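Local coordinates for protein dUTPase (Streptococcus mutans, PDB 3H6X) that probably hydrolyses dUTP to dUMP and diphosphate, working as a jelly-roll trimer of the dUTPase family, at residues B[7-13]-B[96-100]; B[28-32]-B[120-124]; B[52-56]-B[89-93]; B[61-65]-B[81-85]; B[75-80]-B[101-107]. One frame throughout, in Å; residues are numbered along the deposited sequence.

Contact 1: B[7-13]-B[96-100]; sequences FELITDY and EGHIF
How a loop is pinned beside the end of an edge strand is well illustrated here: F7-L9 is extended, I10-Y13 forms a type I turn closed by Y13 N to I10 O (3.1 Å), and E96-H98 belongs to a loop. In register, the CA atoms of I10 and H98 are 6.4 Å apart. The polar interactions centre on the E96 carboxylate, carried by chi1 t and chi2 t from a backbone with positive phi (71°). E96 OE2 accepts T11 N at 3.0 Å and E96 OE1 accepts T11 OG1 at 2.7 Å; K53 NZ makes a salt bridge with the same OE2. In the CH-pi contact, I10 (chi1 p, chi2 t) sets CD1 over the H98 ring, 3.4 Å from its centroid; H98 NE2 accepts G51 N. Looser packing brings F7 CE1 to I99 CD1 at 4.4 Å. The result is a type I beta turn whose T11 N and OG1 are held by E96, fastening the loop between strands 82-85 and 100-105 to the turn that follows strand 6-9 of the jelly roll.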
# COMPACT_ATOMS: atom_id res chain seq x y z
N PHE B 7 0.62 8.59 19.33
CA PHE B 7 -0.52 7.74 19.69
C PHE B 7 -0.95 7.97 21.12
O PHE B 7 -0.12 8.26 22.00
CB PHE B 7 -0.16 6.25 19.56
CG PHE B 7 0.24 5.85 18.17
CD1 PHE B 7 -0.73 5.55 17.23
CD2 PHE B 7 1.58 5.80 17.80
CE1 PHE B 7 -0.36 5.18 15.93
CE2 PHE B 7 1.94 5.44 16.51
CZ PHE B 7 0.97 5.12 15.58
N GLU B 8 -2.24 7.78 21.35
CA GLU B 8 -2.79 7.80 22.70
C GLU B 8 -3.77 6.65 22.82
O GLU B 8 -4.39 6.25 21.83
CB GLU B 8 -3.53 9.11 22.96
CG GLU B 8 -2.58 10.33 23.07
CD GLU B 8 -3.33 11.64 23.09
OE1 GLU B 8 -4.54 11.65 22.78
OE2 GLU B 8 -2.69 12.67 23.43
N LEU B 9 -3.89 6.08 24.01
CA LEU B 9 -4.96 5.12 24.25
C LEU B 9 -6.33 5.80 24.14
O LEU B 9 -6.51 6.94 24.61
CB LEU B 9 -4.85 4.55 25.67
CG LEU B 9 -3.63 3.68 25.95
CD1 LEU B 9 -3.60 3.23 27.40
CD2 LEU B 9 -3.63 2.46 25.01
N ILE B 10 -7.29 5.11 23.54
CA ILE B 10 -8.66 5.62 23.58
C ILE B 10 -9.19 5.39 24.99
O ILE B 10 -8.62 4.62 25.75
CB ILE B 10 -9.58 4.94 22.54
CG1 ILE B 10 -9.68 3.43 22.80
CG2 ILE B 10 -9.07 5.21 21.13
CD1 ILE B 10 -10.72 2.72 21.95
N THR B 11 -10.28 6.07 25.36
CA THR B 11 -10.76 5.96 26.72
C THR B 11 -11.14 4.53 27.12
O THR B 11 -11.08 4.19 28.30
CB THR B 11 -11.85 7.01 27.02
OG1 THR B 11 -12.89 6.89 26.08
CG2 THR B 11 -11.27 8.41 26.93
N ASP B 12 -11.50 3.69 26.15
CA ASP B 12 -11.97 2.33 26.42
C ASP B 12 -10.85 1.37 26.85
O ASP B 12 -11.13 0.26 27.31
CB ASP B 12 -12.67 1.72 25.21
CG ASP B 12 -14.10 2.20 25.06
OD1 ASP B 12 -14.65 2.78 26.02
OD2 ASP B 12 -14.66 1.97 23.96
N TYR B 13 -9.60 1.78 26.68
CA TYR B 13 -8.46 0.92 27.01
C TYR B 13 -7.46 1.65 27.88
O TYR B 13 -7.24 2.88 27.73
CB TYR B 13 -7.79 0.38 25.73
CG TYR B 13 -8.66 -0.57 24.95
CD1 TYR B 13 -8.69 -1.94 25.26
CD2 TYR B 13 -9.47 -0.12 23.93
CE1 TYR B 13 -9.51 -2.79 24.56
CE2 TYR B 13 -10.29 -0.98 23.23
CZ TYR B 13 -10.30 -2.31 23.54
OH TYR B 13 -11.12 -3.16 22.84
N GLU B 96 -13.95 8.20 18.68
CA GLU B 96 -12.78 8.83 19.32
C GLU B 96 -11.53 8.71 18.44
O GLU B 96 -10.43 9.07 18.89
CB GLU B 96 -12.52 8.19 20.68
CG GLU B 96 -11.84 9.09 21.68
CD GLU B 96 -11.64 8.42 23.03
OE1 GLU B 96 -12.63 7.92 23.62
OE2 GLU B 96 -10.50 8.41 23.52
N GLY B 97 -11.69 8.21 17.22
CA GLY B 97 -10.54 8.02 16.35
C GLY B 97 -9.85 6.69 16.57
O GLY B 97 -8.71 6.48 16.16
N HIS B 98 -10.57 5.77 17.20
CA HIS B 98 -10.05 4.42 17.42
C HIS B 98 -9.65 3.78 16.10
O HIS B 98 -10.47 3.64 15.19
CB HIS B 98 -11.13 3.58 18.10
CG HIS B 98 -10.66 2.23 18.56
ND1 HIS B 98 -11.53 1.29 19.05
CD2 HIS B 98 -9.43 1.67 18.58
CE1 HIS B 98 -10.85 0.19 19.37
NE2 HIS B 98 -9.58 0.41 19.11
N ILE B 99 -8.39 3.38 16.00
CA ILE B 99 -7.89 2.76 14.79
C ILE B 99 -8.18 1.26 14.79
O ILE B 99 -7.90 0.58 15.77
CB ILE B 99 -6.37 2.99 14.68
CG1 ILE B 99 -6.07 4.48 14.47
CG2 ILE B 99 -5.76 2.14 13.55
CD1 ILE B 99 -4.62 4.84 14.72
N PHE B 100 -8.82 0.79 13.72
CA PHE B 100 -9.06 -0.64 13.50
C PHE B 100 -8.27 -1.10 12.28
O PHE B 100 -8.11 -0.34 11.32
CB PHE B 100 -10.54 -0.91 13.23
CG PHE B 100 -11.42 -0.75 14.44
CD1 PHE B 100 -11.85 0.50 14.83
CD2 PHE B 100 -11.85 -1.87 15.16
CE1 PHE B 100 -12.68 0.66 15.94
CE2 PHE B 100 -12.68 -1.73 16.25
CZ PHE B 100 -13.09 -0.46 16.65
O HOH W 1 -12.99 4.95 23.71

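Contact 2: B[28-32]-B[120-124]; sequences AGYDL and VQGVF
Strand 30-32 runs antiparallel to strand 120-124 at one side of a four-strand sheet of the jelly roll, with 138° between their directions and an axis approach of 4.5 Å. Y30 pairs with G122 through Y30 N to G122 O and G122 N to Y30 O, both 2.8 Å; L32 pairs with V120 through L32 N to V120 O (2.9 Å). D31 and Q121 form the non-hydrogen-bonded pair between them (CA-CA 4.5 Å). The sequence A28-L32 fits the first signature motif of the trimeric dUTPases, AGxDL. A CB on its G29 would clash with Q121 OE1. Y30 and L32, both chi1 m, lie on one face: L32 CB packs on V120 CG2 at 3.9 Å and Y30 CD1 on F124 CE2 at 4.3 Å, while the Y30 hydroxyl bonds to I130 N of the second subunit. On the other face, Q121 (chi1 p) sends NE2 to D66 O. One water joins A28 O (2.8 Å) to F124 N (2.9 Å), and another joins G29 N to Q121 OE1, each at 3.0 Å.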
# COMPACT_ATOMS: atom_id res chain seq x y z
N ALA B 28 10.84 2.44 10.14
CA ALA B 28 9.91 3.46 9.70
C ALA B 28 8.61 3.35 10.48
O ALA B 28 7.93 4.35 10.71
CB ALA B 28 9.62 3.30 8.23
N GLY B 29 8.25 2.11 10.83
CA GLY B 29 6.93 1.80 11.33
C GLY B 29 6.82 1.60 12.84
O GLY B 29 7.76 1.13 13.48
N TYR B 30 5.67 2.00 13.37
CA TYR B 30 5.28 1.79 14.77
C TYR B 30 4.35 0.61 14.80
O TYR B 30 3.37 0.57 14.06
CB TYR B 30 4.56 3.03 15.31
CG TYR B 30 5.52 4.18 15.51
CD1 TYR B 30 5.83 5.03 14.47
CD2 TYR B 30 6.15 4.37 16.74
CE1 TYR B 30 6.75 6.05 14.64
CE2 TYR B 30 7.07 5.39 16.92
CZ TYR B 30 7.36 6.22 15.87
OH TYR B 30 8.27 7.24 16.03
N ASP B 31 4.64 -0.37 15.65
CA ASP B 31 3.85 -1.61 15.61
C ASP B 31 2.60 -1.50 16.47
O ASP B 31 2.69 -1.44 17.70
CB ASP B 31 4.71 -2.80 16.05
CG ASP B 31 5.87 -3.07 15.08
OD1 ASP B 31 5.62 -3.08 13.85
OD2 ASP B 31 7.00 -3.29 15.55
N LEU B 32 1.44 -1.47 15.82
CA LEU B 32 0.16 -1.45 16.52
C LEU B 32 -0.23 -2.87 16.91
O LEU B 32 0.10 -3.84 16.23
CB LEU B 32 -0.94 -0.80 15.65
CG LEU B 32 -0.92 0.73 15.58
CD1 LEU B 32 0.18 1.24 14.66
CD2 LEU B 32 -2.28 1.23 15.08
N VAL B 120 -0.42 -4.53 12.71
CA VAL B 120 -0.07 -3.70 11.56
C VAL B 120 1.05 -2.75 11.95
O VAL B 120 1.34 -2.60 13.14
CB VAL B 120 -1.26 -2.87 11.00
CG1 VAL B 120 -2.33 -3.78 10.38
CG2 VAL B 120 -1.84 -1.99 12.08
N GLN B 121 1.72 -2.14 10.98
CA GLN B 121 2.71 -1.11 11.30
C GLN B 121 2.25 0.24 10.77
O GLN B 121 1.75 0.35 9.66
CB GLN B 121 4.07 -1.46 10.74
CG GLN B 121 4.11 -1.72 9.26
CD GLN B 121 5.44 -2.36 8.84
OE1 GLN B 121 6.49 -1.90 9.23
NE2 GLN B 121 5.37 -3.42 8.05
N GLY B 122 2.42 1.28 11.57
CA GLY B 122 1.98 2.61 11.17
C GLY B 122 3.17 3.51 10.87
O GLY B 122 4.12 3.57 11.65
N VAL B 123 3.10 4.23 9.75
CA VAL B 123 4.15 5.16 9.34
C VAL B 123 3.54 6.55 9.13
O VAL B 123 2.56 6.69 8.42
CB VAL B 123 4.83 4.70 8.04
CG1 VAL B 123 5.98 5.65 7.68
CG2 VAL B 123 5.33 3.25 8.15
N PHE B 124 4.13 7.56 9.76
CA PHE B 124 3.68 8.95 9.59
C PHE B 124 4.45 9.60 8.45
O PHE B 124 5.68 9.48 8.40
CB PHE B 124 3.98 9.75 10.86
CG PHE B 124 3.13 9.35 12.06
CD1 PHE B 124 1.94 10.01 12.32
CD2 PHE B 124 3.55 8.35 12.91
CE1 PHE B 124 1.18 9.68 13.42
CE2 PHE B 124 2.80 8.02 14.03
CZ PHE B 124 1.61 8.68 14.28
O HOH W 2 6.53 6.77 11.18
O HOH W 3 9.10 -0.66 9.98
O HOH W 4 7.33 -3.77 11.20

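Contact 3: B[52-56]-B[89-93]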
# COMPACT_ATOMS: atom_id res chain seq x y z
N VAL B 52 -5.87 2.30 20.15
CA VAL B 52 -5.24 3.62 20.09
C VAL B 52 -5.82 4.56 19.04
O VAL B 52 -6.49 4.13 18.10
CB VAL B 52 -3.71 3.50 19.86
CG1 VAL B 52 -3.04 2.74 21.03
CG2 VAL B 52 -3.39 2.85 18.52
N LYS B 53 -5.59 5.85 19.25
CA LYS B 53 -5.90 6.89 18.27
C LYS B 53 -4.60 7.63 17.98
O LYS B 53 -3.63 7.49 18.72
CB LYS B 53 -6.95 7.86 18.82
CG LYS B 53 -6.59 8.40 20.21
CD LYS B 53 -7.76 9.21 20.82
CE LYS B 53 -7.39 9.72 22.22
NZ LYS B 53 -8.58 10.36 22.92
N ALA B 54 -4.56 8.38 16.88
CA ALA B 54 -3.31 9.04 16.49
C ALA B 54 -3.55 10.50 16.15
O ALA B 54 -4.46 10.80 15.43
CB ALA B 54 -2.67 8.33 15.29
N TYR B 55 -2.70 11.38 16.67
CA TYR B 55 -2.76 12.80 16.35
C TYR B 55 -1.54 13.12 15.49
O TYR B 55 -0.54 12.40 15.54
CB TYR B 55 -2.79 13.66 17.63
CG TYR B 55 -1.58 13.47 18.52
CD1 TYR B 55 -0.47 14.30 18.39
CD2 TYR B 55 -1.56 12.46 19.48
CE1 TYR B 55 0.64 14.14 19.21
CE2 TYR B 55 -0.45 12.27 20.31
CZ TYR B 55 0.64 13.12 20.17
OH TYR B 55 1.75 12.92 20.98
N MSE B 56 -1.63 14.17 14.68
CA MSE B 56 -0.51 14.55 13.82
C MSE B 56 -0.70 16.00 13.39
O MSE B 56 -1.68 16.65 13.79
CB MSE B 56 -0.46 13.63 12.60
CG MSE B 56 -1.77 13.68 11.82
SE MSE B 56 -2.08 12.08 10.73
CE MSE B 56 -0.74 10.92 11.52
N TYR B 89 -9.32 12.30 12.09
CA TYR B 89 -10.02 11.12 12.60
C TYR B 89 -9.91 11.13 14.13
O TYR B 89 -10.86 10.81 14.84
CB TYR B 89 -9.41 9.86 11.97
CG TYR B 89 -10.13 8.57 12.29
CD1 TYR B 89 -11.46 8.37 11.92
CD2 TYR B 89 -9.46 7.53 12.89
CE1 TYR B 89 -12.11 7.15 12.21
CE2 TYR B 89 -10.08 6.33 13.18
CZ TYR B 89 -11.39 6.15 12.84
OH TYR B 89 -11.97 4.93 13.14
N TYR B 90 -8.74 11.54 14.63
CA TYR B 90 -8.45 11.68 16.06
C TYR B 90 -9.56 12.40 16.81
O TYR B 90 -9.94 13.51 16.44
CB TYR B 90 -7.14 12.46 16.19
CG TYR B 90 -6.66 12.79 17.58
CD1 TYR B 90 -6.14 11.80 18.42
CD2 TYR B 90 -6.67 14.11 18.04
CE1 TYR B 90 -5.66 12.12 19.69
CE2 TYR B 90 -6.18 14.43 19.30
CZ TYR B 90 -5.69 13.44 20.12
OH TYR B 90 -5.20 13.78 21.38
N ASN B 91 -10.04 11.77 17.88
CA ASN B 91 -11.05 12.37 18.76
C ASN B 91 -12.39 12.71 18.10
O ASN B 91 -13.14 13.55 18.61
CB ASN B 91 -10.48 13.61 19.46
CG ASN B 91 -9.64 13.25 20.67
OD1 ASN B 91 -9.70 12.13 21.17
ND2 ASN B 91 -8.85 14.22 21.16
N ASN B 92 -12.72 12.05 16.99
CA ASN B 92 -14.03 12.25 16.37
C ASN B 92 -15.13 11.80 17.33
O ASN B 92 -14.88 10.99 18.22
CB ASN B 92 -14.12 11.57 14.98
CG ASN B 92 -14.24 10.05 15.07
OD1 ASN B 92 -13.33 9.30 14.67
ND2 ASN B 92 -15.36 9.59 15.59
N PRO B 93 -16.34 12.38 17.20
CA PRO B 93 -17.40 12.11 18.18
C PRO B 93 -17.98 10.70 18.09
O PRO B 93 -18.72 10.33 19.02
CB PRO B 93 -18.50 13.12 17.81
CG PRO B 93 -17.99 13.94 16.70
CD PRO B 93 -16.77 13.29 16.13
O HOH W 5 -6.34 10.38 13.39
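Strand and loop here meet side by side without sharing a sheet: strand 52-55, paired with strand 6-9 in a short antiparallel sheet of the jelly roll, is overlaid by a type II beta turn, Y89 to N92, in the loop that leads towards strand 100-105. N92 N to Y89 O (3.1 Å) closes the turn, and N91 takes the positive phi (62°) expected at its third position. The main meeting with the strand is made by Y90. Its CA-to-CB bond points toward the strand, and chi1 t lays the ring along K53 and Y55; Y90 CB lies 3.2 Å from A54 O and Y90 CE1 3.8 Å from K53 CD. The Y90 hydroxyl bonds to E8, whereas that of Y55 bonds to D131 of the second subunit. The long, extended K53 side chain passes beside the Y90 ring so that NZ donates to N91 OD1 at 2.7 Å, while also forming a salt bridge with E96. Over the Y90 ring, Y55 CB makes a CH-pi contact, 3.6 Å from the centroid and just 3° off the normal.

Contact 4: B[61-65]-B[81-85]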
# COMPACT_ATOMS: atom_id res chain seq x y z
N VAL B 61 -0.17 12.41 7.30
CA VAL B 61 -1.05 11.26 7.28
C VAL B 61 -0.36 10.09 7.96
O VAL B 61 0.87 10.01 7.97
CB VAL B 61 -1.44 10.90 5.82
CG1 VAL B 61 -0.20 10.54 5.02
CG2 VAL B 61 -2.48 9.79 5.79
N LEU B 62 -1.15 9.17 8.50
CA LEU B 62 -0.64 7.95 9.09
C LEU B 62 -1.11 6.80 8.21
O LEU B 62 -2.31 6.62 8.02
CB LEU B 62 -1.20 7.75 10.50
CG LEU B 62 -0.90 6.38 11.15
CD1 LEU B 62 0.58 6.17 11.37
CD2 LEU B 62 -1.65 6.24 12.46
N TYR B 63 -0.18 6.01 7.67
CA TYR B 63 -0.55 4.85 6.87
C TYR B 63 -0.38 3.61 7.72
O TYR B 63 0.58 3.51 8.49
CB TYR B 63 0.39 4.70 5.68
CG TYR B 63 0.20 5.74 4.61
CD1 TYR B 63 -1.07 6.01 4.10
CD2 TYR B 63 1.27 6.45 4.11
CE1 TYR B 63 -1.25 6.97 3.12
CE2 TYR B 63 1.09 7.42 3.12
CZ TYR B 63 -0.18 7.66 2.64
OH TYR B 63 -0.38 8.61 1.66
N LEU B 64 -1.31 2.67 7.58
CA LEU B 64 -1.18 1.37 8.25
C LEU B 64 -0.86 0.33 7.21
O LEU B 64 -1.59 0.19 6.23
CB LEU B 64 -2.51 0.98 8.90
CG LEU B 64 -3.11 1.98 9.89
CD1 LEU B 64 -4.40 1.40 10.47
CD2 LEU B 64 -2.09 2.30 10.98
N PHE B 65 0.26 -0.37 7.40
CA PHE B 65 0.66 -1.44 6.48
C PHE B 65 0.60 -2.78 7.18
O PHE B 65 0.77 -2.89 8.39
CB PHE B 65 2.09 -1.22 5.96
CG PHE B 65 2.28 0.07 5.24
CD1 PHE B 65 1.78 0.25 3.96
CD2 PHE B 65 2.97 1.11 5.83
CE1 PHE B 65 1.96 1.46 3.28
CE2 PHE B 65 3.15 2.31 5.18
CZ PHE B 65 2.65 2.48 3.89
N SER B 81 -5.49 -3.17 1.99
CA SER B 81 -4.09 -3.02 1.60
C SER B 81 -3.27 -2.03 2.41
O SER B 81 -2.18 -2.35 2.88
CB SER B 81 -3.95 -2.71 0.11
OG SER B 81 -4.49 -3.76 -0.67
N VAL B 82 -3.82 -0.82 2.53
CA VAL B 82 -3.20 0.24 3.31
C VAL B 82 -4.30 1.00 4.02
O VAL B 82 -5.28 1.44 3.39
CB VAL B 82 -2.48 1.26 2.41
CG1 VAL B 82 -1.86 2.35 3.27
CG2 VAL B 82 -1.40 0.56 1.58
N GLY B 83 -4.17 1.14 5.33
CA GLY B 83 -5.13 1.93 6.08
C GLY B 83 -4.67 3.38 6.01
O GLY B 83 -3.49 3.68 6.24
N VAL B 84 -5.59 4.28 5.68
CA VAL B 84 -5.24 5.70 5.54
C VAL B 84 -5.93 6.45 6.67
O VAL B 84 -7.14 6.69 6.64
CB VAL B 84 -5.67 6.27 4.18
CG1 VAL B 84 -5.32 7.76 4.09
CG2 VAL B 84 -5.01 5.51 3.05
N ILE B 85 -5.14 6.81 7.68
CA ILE B 85 -5.66 7.43 8.88
C ILE B 85 -5.42 8.94 8.81
O ILE B 85 -4.28 9.40 8.89
CB ILE B 85 -5.00 6.88 10.14
CG1 ILE B 85 -5.10 5.34 10.19
CG2 ILE B 85 -5.62 7.53 11.39
CD1 ILE B 85 -6.55 4.83 10.06
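Four backbone hydrogen bonds carry the contact, and they come as two reciprocal rings of the kind that define antiparallel pairing. L64 N to G83 O (2.8 Å) and G83 N to L64 O (2.9 Å) make the first; I85 N to L62 O (2.9 Å) and L62 N to I85 O (3.2 Å) make the second. Between the two lies the non-hydrogen-bonded pair Y63 with V84, where Y63 CA also approaches G83 O at 3.2 Å. The strand directions differ by 158°, with an axis approach of 4.5 Å.

Around this ladder the side chains sort by face. On one, L62 and L64 meet I85: L62 CB is 3.9 Å from I85 CB, and L64 CG is 3.9 Å from I85 CG1. A side chain at G83 would crowd L64, as an ideal CB would fall 3.1 Å from L64 CD1. The other face carries Y63, F65, V82 and V84, with Y63 CD1 at 3.8 Å from V82 CG1 and F65 CE1 at 3.9 Å from V82 CG2. Y63 meets F65 of the third subunit, F65 meets Y63 of the second, and V82 packs on V82 of the second. The chemistry thus implies two roles for this jelly-roll ladder: while the backbone groups of L62, L64, G83 and I85 pair across the strands, L62 and L64 pack on I99, and L62 also on F124, inside the chain, and Y63, F65 and V82 join neighbouring subunits.

Contact 5: B[75-80]-B[101-107]; sequences GLVLIN and AQMKNMT
G75 is the oddity of this pairing: directly after helix 69-74 it leaves helical angles with positive phi (77°), and it sits so close to the opposite segment that an ideal CB would lie 2.3 Å from T107 CG2. Its O accepts M106 N (2.9 Å), starting an antiparallel ladder. V77 with K104 is the hydrogen-bonded pair (V77 N to K104 O 3.1 Å, K104 N to V77 O 2.9 Å), flanked by the non-hydrogen-bonded pairs L76 with N105 and L78 with M103, their CA atoms 4.8 and 4.7 Å apart; I79 N to Q102 O (2.9 Å) ends it. Strands 76-78 and 101-105 approach to 4.6 Å, with 144° between their N-to-C directions. Within this chain, strand 76-78 is an outer strand of a three-strand jelly-roll sheet. Selenomethionine M103, m at all three chi angles, curls its SE to 3.8 Å from L78 CD1 and its CE to 3.8 Å from L76 CB; V77 CG1 touches SE of selenomethionine M106 at 3.6 Å, and I79 CD1 touches K104 CD at 3.6 Å. At the end of strand 101-105, N105 OD1 accepts T107 N (2.9 Å) in an Asx turn and T107 OG1 (2.8 Å); at the other end of the pairing a water joins N80 ND2 (2.9 Å) to Q102 N (2.8 Å).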
# COMPACT_ATOMS: atom_id res chain seq x y z
N GLY B 75 -1.83 -16.37 7.88
CA GLY B 75 -2.91 -16.53 6.92
C GLY B 75 -3.85 -15.35 6.89
O GLY B 75 -4.98 -15.46 6.42
N LEU B 76 -3.37 -14.19 7.37
CA LEU B 76 -4.19 -12.98 7.43
C LEU B 76 -3.61 -11.90 6.54
O LEU B 76 -2.39 -11.79 6.42
CB LEU B 76 -4.22 -12.42 8.86
CG LEU B 76 -4.71 -13.33 9.99
CD1 LEU B 76 -4.65 -12.56 11.30
CD2 LEU B 76 -6.15 -13.81 9.70
N VAL B 77 -4.49 -11.09 5.94
CA VAL B 77 -4.06 -9.92 5.17
C VAL B 77 -4.89 -8.69 5.55
O VAL B 77 -6.05 -8.80 5.92
CB VAL B 77 -4.16 -10.13 3.64
CG1 VAL B 77 -3.19 -11.23 3.18
CG2 VAL B 77 -5.59 -10.44 3.22
N LEU B 78 -4.26 -7.52 5.43
CA LEU B 78 -4.97 -6.25 5.57
C LEU B 78 -5.76 -6.05 4.26
O LEU B 78 -5.16 -5.78 3.21
CB LEU B 78 -3.95 -5.13 5.78
CG LEU B 78 -4.53 -3.74 6.05
CD1 LEU B 78 -5.31 -3.72 7.35
CD2 LEU B 78 -3.42 -2.72 6.13
N ILE B 79 -7.08 -6.23 4.32
CA ILE B 79 -7.86 -6.46 3.11
C ILE B 79 -8.00 -5.22 2.24
O ILE B 79 -8.18 -5.35 1.02
CB ILE B 79 -9.23 -7.11 3.42
CG1 ILE B 79 -9.85 -7.74 2.16
CG2 ILE B 79 -10.16 -6.10 4.10
CD1 ILE B 79 -8.98 -8.80 1.46
N ASN B 80 -7.93 -4.02 2.84
CA ASN B 80 -7.90 -2.78 2.07
C ASN B 80 -6.47 -2.29 1.74
O ASN B 80 -6.29 -1.16 1.26
CB ASN B 80 -8.74 -1.67 2.75
CG ASN B 80 -8.24 -1.30 4.16
OD1 ASN B 80 -8.28 -0.12 4.55
ND2 ASN B 80 -7.81 -2.27 4.92
N ALA B 101 -7.82 -2.35 12.32
CA ALA B 101 -7.20 -3.00 11.16
C ALA B 101 -8.19 -3.98 10.53
O ALA B 101 -8.67 -4.90 11.19
CB ALA B 101 -5.94 -3.73 11.60
N GLN B 102 -8.53 -3.77 9.27
CA GLN B 102 -9.50 -4.62 8.58
C GLN B 102 -8.81 -5.86 8.02
O GLN B 102 -8.18 -5.80 6.96
CB GLN B 102 -10.17 -3.82 7.46
CG GLN B 102 -11.47 -4.41 6.93
CD GLN B 102 -12.05 -3.59 5.79
OE1 GLN B 102 -11.91 -2.36 5.74
NE2 GLN B 102 -12.70 -4.27 4.85
N MSE B 103 -8.90 -6.97 8.75
CA MSE B 103 -8.10 -8.17 8.43
C MSE B 103 -9.01 -9.26 7.85
O MSE B 103 -10.12 -9.48 8.36
CB MSE B 103 -7.42 -8.70 9.68
CG MSE B 103 -6.63 -7.68 10.46
SE MSE B 103 -5.15 -6.98 9.39
CE MSE B 103 -4.19 -8.65 9.07
N LYS B 104 -8.52 -9.92 6.80
CA LYS B 104 -9.23 -11.06 6.22
C LYS B 104 -8.46 -12.35 6.49
O LYS B 104 -7.25 -12.40 6.34
CB LYS B 104 -9.42 -10.89 4.71
CG LYS B 104 -10.16 -12.09 4.09
CD LYS B 104 -10.57 -11.84 2.65
CE LYS B 104 -11.13 -13.12 2.04
NZ LYS B 104 -11.66 -12.86 0.66
N ASN B 105 -9.19 -13.39 6.88
CA ASN B 105 -8.60 -14.71 7.08
C ASN B 105 -8.71 -15.49 5.76
O ASN B 105 -9.81 -15.87 5.35
CB ASN B 105 -9.37 -15.42 8.19
CG ASN B 105 -8.88 -16.84 8.45
OD1 ASN B 105 -7.98 -17.35 7.78
ND2 ASN B 105 -9.48 -17.48 9.45
N MSE B 106 -7.57 -15.70 5.11
CA MSE B 106 -7.50 -16.40 3.84
C MSE B 106 -7.59 -17.92 3.96
O MSE B 106 -7.73 -18.60 2.95
CB MSE B 106 -6.20 -16.08 3.12
CG MSE B 106 -6.00 -14.63 2.83
SE MSE B 106 -4.30 -14.40 1.84
CE MSE B 106 -3.04 -15.05 3.18
N THR B 107 -7.49 -18.43 5.18
CA THR B 107 -7.44 -19.88 5.41
C THR B 107 -8.81 -20.50 5.64
O THR B 107 -9.82 -19.81 5.69
CB THR B 107 -6.54 -20.24 6.60
OG1 THR B 107 -7.24 -20.02 7.83
CG2 THR B 107 -5.26 -19.40 6.59
O HOH W 6 -7.94 -1.49 7.68

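Overall arrangement
Long-range contacts in a jelly roll interleave, as following this chain shows. From the N terminus, contact 1 opens first and closes at 96-100. Contact 2 opens within that loop but closes later, at 120-124, so the two cross. Contact 3 and, inside it, contact 4 nest within both. Contact 5 starts between the segments of contact 4, ends after contact 1 has closed, and so crosses contacts 1, 3 and 4 while nesting in contact 2. Contacts 2 and 4 share a sheet through adjoining strands 118-126 and 60-66; contacts 1 and 3 share the 6-9/52-55 pair. F7 packs on L62 and F124 across these two sheets, with I99 of the loop beside L62, and V120 and L64 link the larger sheet to contact 5.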